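Long-range contacts in valine-pyruvate aminotransferase (Salmonella typhimurium, PDB 3G7Q), which transfers the amino group of L-valine to pyruvate with the help of pyridoxal 5'-phosphate, giving L-alanine and 3-methyl-2-oxobutanoate: residues A135-Y141 / Y372-G376; T353-Y357 / P369-F373. All coordinates share one frame; numbering follows the deposited sequence. Where two conformers were deposited one is given.

Contact 1: residues A135-Y141 / Y372-G376; sequences APEYIGY and YFFPG. With EDO (1,2-ethanediol), chain F.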
loop_
_atom_site.group_PDB
_atom_site.type_symbol
_atom_site.label_atom_id
_atom_site.label_comp_id
_atom_site.label_asym_id
_atom_site.label_seq_id
_atom_site.Cartn_x
_atom_site.Cartn_y
_atom_site.Cartn_z
ATOM N N ALA A 135 -5.107 -6.295 26.292
ATOM C CA ALA A 135 -6.253 -6.510 25.407
ATOM C C ALA A 135 -7.457 -5.807 26.043
ATOM O O ALA A 135 -7.513 -5.700 27.259
ATOM C CB ALA A 135 -6.509 -7.985 25.245
ATOM N N PRO A 136 -8.446 -5.359 25.245
ATOM C CA PRO A 136 -8.587 -5.483 23.801
ATOM C C PRO A 136 -7.800 -4.455 22.981
ATOM O O PRO A 136 -7.584 -3.317 23.415
ATOM C CB PRO A 136 -10.092 -5.281 23.583
ATOM C CG PRO A 136 -10.470 -4.367 24.662
ATOM C CD PRO A 136 -9.597 -4.658 25.836
ATOM N N GLU A 137 -7.388 -4.892 21.800
ATOM C CA GLU A 137 -6.647 -4.098 20.837
ATOM C C GLU A 137 -7.306 -4.281 19.486
ATOM O O GLU A 137 -7.936 -5.306 19.231
ATOM C CB GLU A 137 -5.195 -4.577 20.755
ATOM C CG GLU A 137 -4.290 -4.090 21.870
ATOM C CD GLU A 137 -3.940 -2.601 21.756
ATOM O OE1 GLU A 137 -4.323 -1.961 20.759
ATOM O OE2 GLU A 137 -3.292 -2.076 22.680
ATOM N N TYR A 138 -7.191 -3.280 18.630
ATOM C CA TYR A 138 -7.728 -3.359 17.283
ATOM C C TYR A 138 -6.867 -4.167 16.310
ATOM O O TYR A 138 -7.394 -4.971 15.553
ATOM C CB TYR A 138 -7.942 -1.951 16.722
ATOM C CG TYR A 138 -8.170 -1.948 15.231
ATOM C CD1 TYR A 138 -9.378 -2.369 14.707
ATOM C CD2 TYR A 138 -7.176 -1.540 14.351
ATOM C CE1 TYR A 138 -9.607 -2.388 13.338
ATOM C CE2 TYR A 138 -7.391 -1.561 12.968
ATOM C CZ TYR A 138 -8.614 -1.987 12.472
ATOM O OH TYR A 138 -8.872 -2.034 11.112
ATOM N N ILE A 139 -5.559 -3.981 16.296
ATOM C CA ILE A 139 -4.772 -4.719 15.268
ATOM C C ILE A 139 -5.009 -6.252 15.305
ATOM O O ILE A 139 -5.041 -6.918 14.250
ATOM C CB ILE A 139 -3.254 -4.343 15.288
ATOM C CG1 ILE A 139 -2.562 -4.894 14.025
ATOM C CG2 ILE A 139 -2.588 -4.796 16.581
ATOM C CD1 ILE A 139 -3.171 -4.374 12.698
ATOM N N GLY A 140 -5.208 -6.799 16.504
ATOM C CA GLY A 140 -5.587 -8.210 16.643
ATOM C C GLY A 140 -6.897 -8.480 15.898
ATOM O O GLY A 140 -7.023 -9.484 15.186
ATOM N N TYR A 141 -7.875 -7.583 16.061
ATOM C CA TYR A 141 -9.152 -7.675 15.330
ATOM C C TYR A 141 -8.973 -7.525 13.816
ATOM O O TYR A 141 -9.496 -8.329 13.053
ATOM C CB TYR A 141 -10.139 -6.626 15.853
ATOM C CG TYR A 141 -11.334 -6.274 14.975
ATOM C CD1 TYR A 141 -12.431 -7.099 14.889
ATOM C CD2 TYR A 141 -11.391 -5.059 14.309
ATOM C CE1 TYR A 141 -13.542 -6.756 14.114
ATOM C CE2 TYR A 141 -12.498 -4.684 13.541
ATOM C CZ TYR A 141 -13.569 -5.537 13.444
ATOM O OH TYR A 141 -14.662 -5.180 12.678
ATOM N N TYR A 372 -14.317 -9.923 19.024
ATOM C CA TYR A 372 -13.365 -9.903 17.959
ATOM C C TYR A 372 -12.075 -9.141 18.264
ATOM O O TYR A 372 -11.091 -9.316 17.549
ATOM C CB TYR A 372 -14.056 -9.401 16.682
ATOM C CG TYR A 372 -15.275 -10.248 16.310
ATOM C CD1 TYR A 372 -15.178 -11.642 16.194
ATOM C CD2 TYR A 372 -16.505 -9.664 16.052
ATOM C CE1 TYR A 372 -16.288 -12.424 15.867
ATOM C CE2 TYR A 372 -17.615 -10.438 15.712
ATOM C CZ TYR A 372 -17.509 -11.813 15.625
ATOM O OH TYR A 372 -18.620 -12.583 15.273
ATOM N N PHE A 373 -12.045 -8.352 19.350
ATOM C CA PHE A 373 -10.856 -7.599 19.737
ATOM C C PHE A 373 -9.956 -8.284 20.777
ATOM O O PHE A 373 -9.094 -7.625 21.363
ATOM C CB PHE A 373 -11.279 -6.219 20.265
ATOM C CG PHE A 373 -12.044 -5.399 19.269
ATOM C CD1 PHE A 373 -13.424 -5.480 19.183
ATOM C CD2 PHE A 373 -11.380 -4.539 18.400
ATOM C CE1 PHE A 373 -14.140 -4.707 18.255
ATOM C CE2 PHE A 373 -12.088 -3.781 17.475
ATOM C CZ PHE A 373 -13.476 -3.871 17.407
ATOM N N PHE A 374 -10.188 -9.565 21.041
ATOM C CA PHE A 374 -9.429 -10.317 22.035
ATOM C C PHE A 374 -8.822 -11.605 21.490
ATOM O O PHE A 374 -8.901 -12.638 22.131
ATOM C CB PHE A 374 -10.334 -10.741 23.181
ATOM C CG PHE A 374 -10.897 -9.624 23.984
ATOM C CD1 PHE A 374 -12.131 -9.088 23.672
ATOM C CD2 PHE A 374 -10.251 -9.185 25.121
ATOM C CE1 PHE A 374 -12.665 -8.091 24.431
ATOM C CE2 PHE A 374 -10.793 -8.182 25.890
ATOM C CZ PHE A 374 -12.011 -7.638 25.548
ATOM N N PRO A 375 -8.192 -11.564 20.331
ATOM C CA PRO A 375 -7.658 -12.859 19.887
ATOM C C PRO A 375 -6.458 -13.318 20.710
ATOM O O PRO A 375 -5.667 -12.507 21.182
ATOM C CB PRO A 375 -7.205 -12.571 18.457
ATOM C CG PRO A 375 -6.804 -11.126 18.505
ATOM C CD PRO A 375 -7.854 -10.480 19.396
ATOM N N GLY A 376 -6.341 -14.623 20.885
ATOM C CA GLY A 376 -5.195 -15.194 21.559
ATOM C C GLY A 376 -5.163 -15.143 23.074
ATOM O O GLY A 376 -4.078 -15.184 23.642
HETATM C C1 EDO F . -20.696 -10.459 13.798
HETATM O O1 EDO F . -21.009 -11.424 14.815
HETATM C C2 EDO F . -21.397 -10.814 12.484
HETATM O O2 EDO F . -20.925 -12.066 11.962
#
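The ring of Tyr141 lies against the ring of Phe373 in an offset stack, centroids 4.3 Å apart and planes inclined by 27°. The two side chains run side by side and their faces overlap with an offset, Phe373 CZ over the centre of the Tyr141 ring and Tyr141 CG nearer the rim of the Phe373 ring; Tyr141 CD2 comes to 3.5 Å from Phe373 CE2. In Tyr141, CG stands anti to the backbone N (chi1 162°), which carries the ring out from helix 138-142 over the Phe373 face. Phe373 is boxed in further at its rim, where Tyr138 CA and the carbonyl O of Glu137 lie near the ring plane.

Packing is just as close on the buried side. Pro136, which follows a cis peptide bond, sets its CB over the face of Phe374 as a CH-pi contact, 3.8 Å from the ring centroid, and the same CB meets Phe373 CB. Between the two phenylalanines the backbone supplies the one hydrogen bond between the two segments: Glu137 N donates to Phe373 O over 3.3 Å, N-H...O angle 152°, in the carbonyl plane. Pro375 CG meets Gly140 CA at 3.7 Å, so the helix backbone itself forms part of the surface here.

The looser end belongs to Tyr372. Its CB still presses on Tyr141 CD1 at 3.3 Å, but the ring leads away, and the hydroxyl (OH) of this partly exposed residue is hydrogen-bonded at 2.7 Å to O1 of a 1,2-ethanediol, probably from the crystallisation liquor. The contact thus joins the loop after strand 368-369 to segment 135-141, which leads into the helix, by aromatic and proline surfaces; with a single, rather long backbone bond across it, its hold probably depends mainly on shape and apolar burial.

Contact 2: residues T353-Y357 / P369-F373; sequences TELLY and PGHYF. With EDO (1,2-ethanediol), chain F.
A single water does the polar work between helix 353-362 and the turn at 369-373, which share no direct hydrogen bond. It donates to Thr353 OG1 at 2.8 Å and to Glu354 OE2 at 2.7 Å, and accepts from His371 N at 2.9 Å, so both of its hydrogens go to the helix side while it accepts the N-H of His371. Thr353 OG1 is also hydrogen-bonded to Cys387 O, on the neighbouring strand 387-391.

Glu354 reaches the water by a bend: chi2 of 78° bends the chain so that OE2 is brought up to the turn. OE2 then sits 3.0 Å from His371 CB, with the carboxylate plane at 78° to the imidazole. The other oxygen, OE1, is bonded to His385 ND1, and between them the two partners probably fix the rotation of the carboxylate. His371 ND1 is hydrogen-bonded to Thr384 OG1, and the His371 ring stacks on that of His385.

Next to these polar groups the contact turns apolar. Pro369 meets the ring of Tyr357 obliquely, Pro369 CD lying 3.7 Å from Tyr357 CD2, while the Tyr357 hydroxyl goes to Asp23. The 1,2-ethanediol fits alongside, C1 over one face of the Tyr357 ring and C2 3.4 Å from Tyr357 CE1; its other protein partners include Gly16 O.

Within the turn, Phe373 N bonds back to Gly370 O, closing the short 3-10 segment 371-372. The chain passes from helix 353-362 through strand 365-366 to strand 368-369, an outermost strand of the six-stranded mixed sheet, and then into this turn. Such a helix set beside a small sheet, near the long C-terminal helix, is consistent with the small, C-terminal domain of class I (fold-type I) aminotransferases.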
loop_
_atom_site.group_PDB
_atom_site.type_symbol
_atom_site.label_atom_id
_atom_site.label_comp_id
_atom_site.label_asym_id
_atom_site.label_seq_id
_atom_site.Cartn_x
_atom_site.Cartn_y
_atom_site.Cartn_z
ATOM N N THR A 353 -23.162 -10.546 22.893
ATOM C CA THR A 353 -23.251 -9.406 21.997
ATOM C C THR A 353 -23.182 -9.846 20.532
ATOM O O THR A 353 -23.483 -9.047 19.635
ATOM C CB THR A 353 -22.245 -8.289 22.362
ATOM O OG1 THR A 353 -20.948 -8.832 22.493
ATOM C CG2 THR A 353 -22.646 -7.614 23.692
ATOM N N GLU A 354 -22.795 -11.105 20.269
ATOM C CA GLU A 354 -22.968 -11.641 18.921
ATOM C C GLU A 354 -24.480 -11.714 18.617
ATOM O O GLU A 354 -24.939 -11.342 17.526
ATOM C CB GLU A 354 -22.335 -13.023 18.780
ATOM C CG GLU A 354 -20.786 -13.018 18.727
ATOM C CD GLU A 354 -20.059 -12.836 20.055
ATOM O OE1 GLU A 354 -20.604 -13.008 21.166
ATOM O OE2 GLU A 354 -18.878 -12.478 19.972
ATOM N N LEU A 355 -25.254 -12.192 19.573
ATOM C CA LEU A 355 -26.708 -12.268 19.373
ATOM C C LEU A 355 -27.328 -10.868 19.347
ATOM O O LEU A 355 -28.150 -10.563 18.487
ATOM C CB LEU A 355 -27.379 -13.151 20.418
ATOM C CG LEU A 355 -28.898 -13.308 20.266
ATOM C CD1 LEU A 355 -29.337 -13.779 18.838
ATOM C CD2 LEU A 355 -29.410 -14.281 21.329
ATOM N N LEU A 356 -26.936 -10.035 20.290
ATOM C CA LEU A 356 -27.395 -8.640 20.302
ATOM C C LEU A 356 -27.113 -7.965 18.953
ATOM O O LEU A 356 -27.976 -7.294 18.395
ATOM C CB LEU A 356 -26.723 -7.866 21.412
ATOM C CG LEU A 356 -27.350 -6.488 21.698
ATOM C CD1 LEU A 356 -28.835 -6.574 22.153
ATOM C CD2 LEU A 356 -26.487 -5.725 22.733
ATOM N N TYR A 357 -25.922 -8.187 18.405
ATOM C CA TYR A 357 -25.563 -7.644 17.095
ATOM C C TYR A 357 -26.578 -8.015 16.008
ATOM O O TYR A 357 -26.933 -7.185 15.177
ATOM C CB TYR A 357 -24.173 -8.164 16.677
ATOM C CG TYR A 357 -23.825 -7.878 15.221
ATOM C CD1 TYR A 357 -24.165 -8.759 14.200
ATOM C CD2 TYR A 357 -23.124 -6.736 14.880
ATOM C CE1 TYR A 357 -23.832 -8.481 12.876
ATOM C CE2 TYR A 357 -22.812 -6.447 13.553
ATOM C CZ TYR A 357 -23.152 -7.328 12.571
ATOM O OH TYR A 357 -22.812 -7.022 11.273
ATOM N N PRO A 369 -19.312 -6.370 17.556
ATOM C CA PRO A 369 -19.217 -7.225 18.730
ATOM C C PRO A 369 -17.805 -7.226 19.309
ATOM O O PRO A 369 -16.821 -7.304 18.574
ATOM C CB PRO A 369 -19.580 -8.620 18.181
ATOM C CG PRO A 369 -20.322 -8.348 16.973
ATOM C CD PRO A 369 -19.771 -7.111 16.372
ATOM N N GLY A 370 -17.716 -7.137 20.627
ATOM C CA GLY A 370 -16.433 -7.027 21.311
ATOM C C GLY A 370 -15.498 -8.213 21.250
ATOM O O GLY A 370 -14.284 -8.056 21.320
ATOM N N HIS A 371 -16.045 -9.406 21.073
ATOM C CA HIS A 371 -15.209 -10.601 21.142
ATOM C C HIS A 371 -14.100 -10.610 20.129
ATOM O O HIS A 371 -13.046 -11.187 20.373
ATOM C CB HIS A 371 -16.069 -11.853 20.976
ATOM C CG HIS A 371 -15.297 -13.133 21.033
ATOM N ND1 HIS A 371 -14.627 -13.558 22.165
ATOM C CD2 HIS A 371 -15.134 -14.107 20.108
ATOM C CE1 HIS A 371 -14.054 -14.721 21.917
ATOM N NE2 HIS A 371 -14.361 -15.087 20.683
ATOM N N TYR A 372 -14.317 -9.923 19.024
ATOM C CA TYR A 372 -13.365 -9.903 17.959
ATOM C C TYR A 372 -12.075 -9.141 18.264
ATOM O O TYR A 372 -11.091 -9.316 17.549
ATOM C CB TYR A 372 -14.056 -9.401 16.682
ATOM C CG TYR A 372 -15.275 -10.248 16.310
ATOM C CD1 TYR A 372 -15.178 -11.642 16.194
ATOM C CD2 TYR A 372 -16.505 -9.664 16.052
ATOM C CE1 TYR A 372 -16.288 -12.424 15.867
ATOM C CE2 TYR A 372 -17.615 -10.438 15.712
ATOM C CZ TYR A 372 -17.509 -11.813 15.625
ATOM O OH TYR A 372 -18.620 -12.583 15.273
ATOM N N PHE A 373 -12.045 -8.352 19.350
ATOM C CA PHE A 373 -10.856 -7.599 19.737
ATOM C C PHE A 373 -9.956 -8.284 20.777
ATOM O O PHE A 373 -9.094 -7.625 21.363
ATOM C CB PHE A 373 -11.279 -6.219 20.265
ATOM C CG PHE A 373 -12.044 -5.399 19.269
ATOM C CD1 PHE A 373 -13.424 -5.480 19.183
ATOM C CD2 PHE A 373 -11.380 -4.539 18.400
ATOM C CE1 PHE A 373 -14.140 -4.707 18.255
ATOM C CE2 PHE A 373 -12.088 -3.781 17.475
ATOM C CZ PHE A 373 -13.476 -3.871 17.407
HETATM C C1 EDO F . -20.696 -10.459 13.798
HETATM O O1 EDO F . -21.009 -11.424 14.815
HETATM C C2 EDO F . -21.397 -10.814 12.484
HETATM O O2 EDO F . -20.925 -12.066 11.962
HETATM O O HOH W 1 -18.808 -10.119 21.294
#

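Contacts 1 and 2 meet on one piece of chain: their segments overlap at Tyr372 and Phe373, though only Tyr372 touches in both, and their centres are about 12 Å apart. Contact 1 is the more central and more buried, about 12 Å from the centre of the chain against about 19 Å for contact 2. The connection after strand 368-369 faces helix 353-362 with its first residues and helix 138-142 with its later ones. Chemistry follows place: stacked rings and prolines dominate inside, whereas the partly buried contact 2 adds a bridging water and a carboxylate to a smaller apolar patch of Pro369 and Tyr357. Helix 17-25 touches both, through Leu20.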